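Putative epoxide hydrolase protein (Klebsiella pneumoniae subsp. pneumoniae, PDB 5BOV) is probably a hydrolase of the alpha/beta hydrolase fold, perhaps acting on epoxides or on monoacylglycerol esters. Local coordinates at residues 44-49 with 283-288. Numbering follows the deposited sequence.
Sequences IQSYAQ and GHNPPQ
Ser46 and Gln288 bring the two backbones together, their CA atoms 4.4 Å apart, where the 3-10 turn 44-46 meets the first turn of the helix that begins at Pro286. Asn285 is the N-cap of that helix: its OD1 accepts from Gln288 N at 3.1 Å, with the donor 56° out of the carbonyl plane. The other amide branch works across the contact. CG stands anti to the backbone N (chi1 -173°), and ND2 on that amide donates to Ser46 OG over 3.2 Å, at an N-H...O angle of 152°. Ser46 OG is also hydrogen-bonded to Asp43 O and to a water that donates to Gln288 OE1, so this buried hydroxyl has several partners. In the alpha/beta hydrolase fold, the contact joins the loop between strand 32-37 and helix 50-56 to the start of helix 286-289, which follows strand 273-278, the last strand in the chain. Extended past CG, Gln288 lays its amide over the Ser46 backbone, OE1 lying 3.3 Å from Ser46 CA. Tyr47 meets Pro287 obliquely, with ring atom CE1 3.4 Å from Pro287 CB, while its OH is hydrogen-bonded to Leu37 O and its side chain touches Phe109, within the Gly-x-Asp-x-Gly sequence of what is probably the nucleophile elbow.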
loop_
_atom_site.group_PDB
_atom_site.type_symbol
_atom_site.label_atom_id
_atom_site.label_comp_id
_atom_site.label_asym_id
_atom_site.label_seq_id
_atom_site.Cartn_x
_atom_site.Cartn_y
_atom_site.Cartn_z
ATOM N N ILE A 44 -1.883 8.684 -3.529
ATOM C CA ILE A 44 -1.469 9.528 -2.421
ATOM C C ILE A 44 -2.625 10.330 -1.791
ATOM O O ILE A 44 -2.564 10.777 -0.643
ATOM C CB ILE A 44 -0.323 10.489 -2.809
ATOM C CG1 ILE A 44 -0.745 11.482 -3.877
ATOM C CG2 ILE A 44 0.898 9.648 -3.231
ATOM C CD1 ILE A 44 0.252 12.568 -4.098
ATOM N N GLN A 45 -3.714 10.580 -2.560
ATOM C CA GLN A 45 -4.824 11.316 -1.993
ATOM C C GLN A 45 -5.475 10.626 -0.811
ATOM O O GLN A 45 -6.212 11.238 -0.022
ATOM C CB GLN A 45 -5.887 11.654 -3.057
ATOM C CG GLN A 45 -5.379 12.456 -4.248
ATOM C CD GLN A 45 -4.554 13.704 -3.899
ATOM O OE1 GLN A 45 -3.535 13.978 -4.618
ATOM N NE2 GLN A 45 -4.940 14.427 -2.962
ATOM N N SER A 46 -5.213 9.329 -0.649
ATOM C CA SER A 46 -5.655 8.601 0.518
ATOM C C SER A 46 -5.123 9.263 1.836
ATOM O O SER A 46 -5.778 9.113 2.869
ATOM C CB SER A 46 -5.103 7.178 0.488
ATOM O OG SER A 46 -5.617 6.421 -0.597
ATOM N N TYR A 47 -4.035 10.033 1.714
ATOM C CA TYR A 47 -3.406 10.688 2.832
ATOM C C TYR A 47 -3.439 12.182 2.733
ATOM O O TYR A 47 -2.783 12.845 3.525
ATOM C CB TYR A 47 -1.977 10.177 2.948
ATOM C CG TYR A 47 -1.907 8.660 3.122
ATOM C CD1 TYR A 47 -2.288 8.072 4.324
ATOM C CD2 TYR A 47 -1.495 7.831 2.082
ATOM C CE1 TYR A 47 -2.191 6.722 4.537
ATOM C CE2 TYR A 47 -1.430 6.442 2.249
ATOM C CZ TYR A 47 -1.787 5.882 3.459
ATOM O OH TYR A 47 -1.686 4.536 3.681
ATOM N N ALA A 48 -4.362 12.742 1.941
ATOM C CA ALA A 48 -4.403 14.201 1.798
ATOM C C ALA A 48 -4.840 14.879 3.056
ATOM O O ALA A 48 -4.576 16.100 3.216
ATOM C CB ALA A 48 -5.288 14.604 0.635
ATOM N N GLN A 49 -5.629 14.230 3.898
ATOM C CA GLN A 49 -5.996 14.757 5.221
ATOM C C GLN A 49 -5.115 14.243 6.334
ATOM O O GLN A 49 -4.683 15.028 7.224
ATOM C CB GLN A 49 -7.469 14.546 5.548
ATOM C CG GLN A 49 -8.331 15.249 4.540
ATOM C CD GLN A 49 -9.827 15.084 4.855
ATOM O OE1 GLN A 49 -10.397 13.999 4.733
ATOM N NE2 GLN A 49 -10.500 16.206 5.203
ATOM N N GLY A 283 -14.521 1.266 5.449
ATOM C CA GLY A 283 -14.259 0.189 4.572
ATOM C C GLY A 283 -12.784 -0.144 4.378
ATOM O O GLY A 283 -12.006 -0.213 5.367
ATOM N N HIS A 284 -12.407 -0.297 3.138
ATOM C CA HIS A 284 -11.115 -0.768 2.741
ATOM C C HIS A 284 -10.016 0.299 2.782
ATOM O O HIS A 284 -8.804 -0.050 2.710
ATOM C CB HIS A 284 -11.282 -1.292 1.333
ATOM C CG HIS A 284 -10.065 -1.884 0.734
ATOM N ND1 HIS A 284 -9.378 -2.932 1.304
ATOM C CD2 HIS A 284 -9.473 -1.657 -0.459
ATOM C CE1 HIS A 284 -8.365 -3.274 0.517
ATOM N NE2 HIS A 284 -8.434 -2.552 -0.570
ATOM N N ASN A 285 -10.401 1.564 2.866
ATOM C CA ASN A 285 -9.408 2.679 2.863
ATOM C C ASN A 285 -9.548 3.567 4.119
ATOM O O ASN A 285 -10.091 4.669 4.055
ATOM C CB ASN A 285 -9.546 3.448 1.544
ATOM C CG ASN A 285 -8.484 4.500 1.346
ATOM O OD1 ASN A 285 -7.741 4.877 2.271
ATOM N ND2 ASN A 285 -8.406 5.017 0.131
ATOM N N PRO A 286 -9.119 3.054 5.276
ATOM C CA PRO A 286 -9.228 3.837 6.480
ATOM C C PRO A 286 -8.592 5.215 6.451
ATOM O O PRO A 286 -9.163 6.153 6.994
ATOM C CB PRO A 286 -8.583 2.933 7.537
ATOM C CG PRO A 286 -8.862 1.557 7.062
ATOM C CD PRO A 286 -8.698 1.648 5.619
ATOM N N PRO A 287 -7.414 5.344 5.808
ATOM C CA PRO A 287 -6.909 6.737 5.917
ATOM C C PRO A 287 -7.758 7.757 5.164
ATOM O O PRO A 287 -7.860 8.900 5.587
ATOM C CB PRO A 287 -5.513 6.677 5.319
ATOM C CG PRO A 287 -5.435 5.384 4.531
ATOM C CD PRO A 287 -6.448 4.463 5.197
ATOM N N GLN A 288 -8.277 7.359 4.008
ATOM C CA GLN A 288 -9.058 8.317 3.230
ATOM C C GLN A 288 -10.465 8.478 3.871
ATOM O O GLN A 288 -11.032 9.605 3.865
ATOM C CB GLN A 288 -9.187 7.890 1.809
ATOM C CG GLN A 288 -9.483 9.111 0.920
ATOM C CD GLN A 288 -9.188 8.909 -0.579
ATOM O OE1 GLN A 288 -8.531 7.981 -1.001
ATOM N NE2 GLN A 288 -9.698 9.852 -1.376
HETATM O O HOH W 1 -6.920 7.458 -3.204
HETATM O O HOH W 2 -9.217 11.854 3.879
#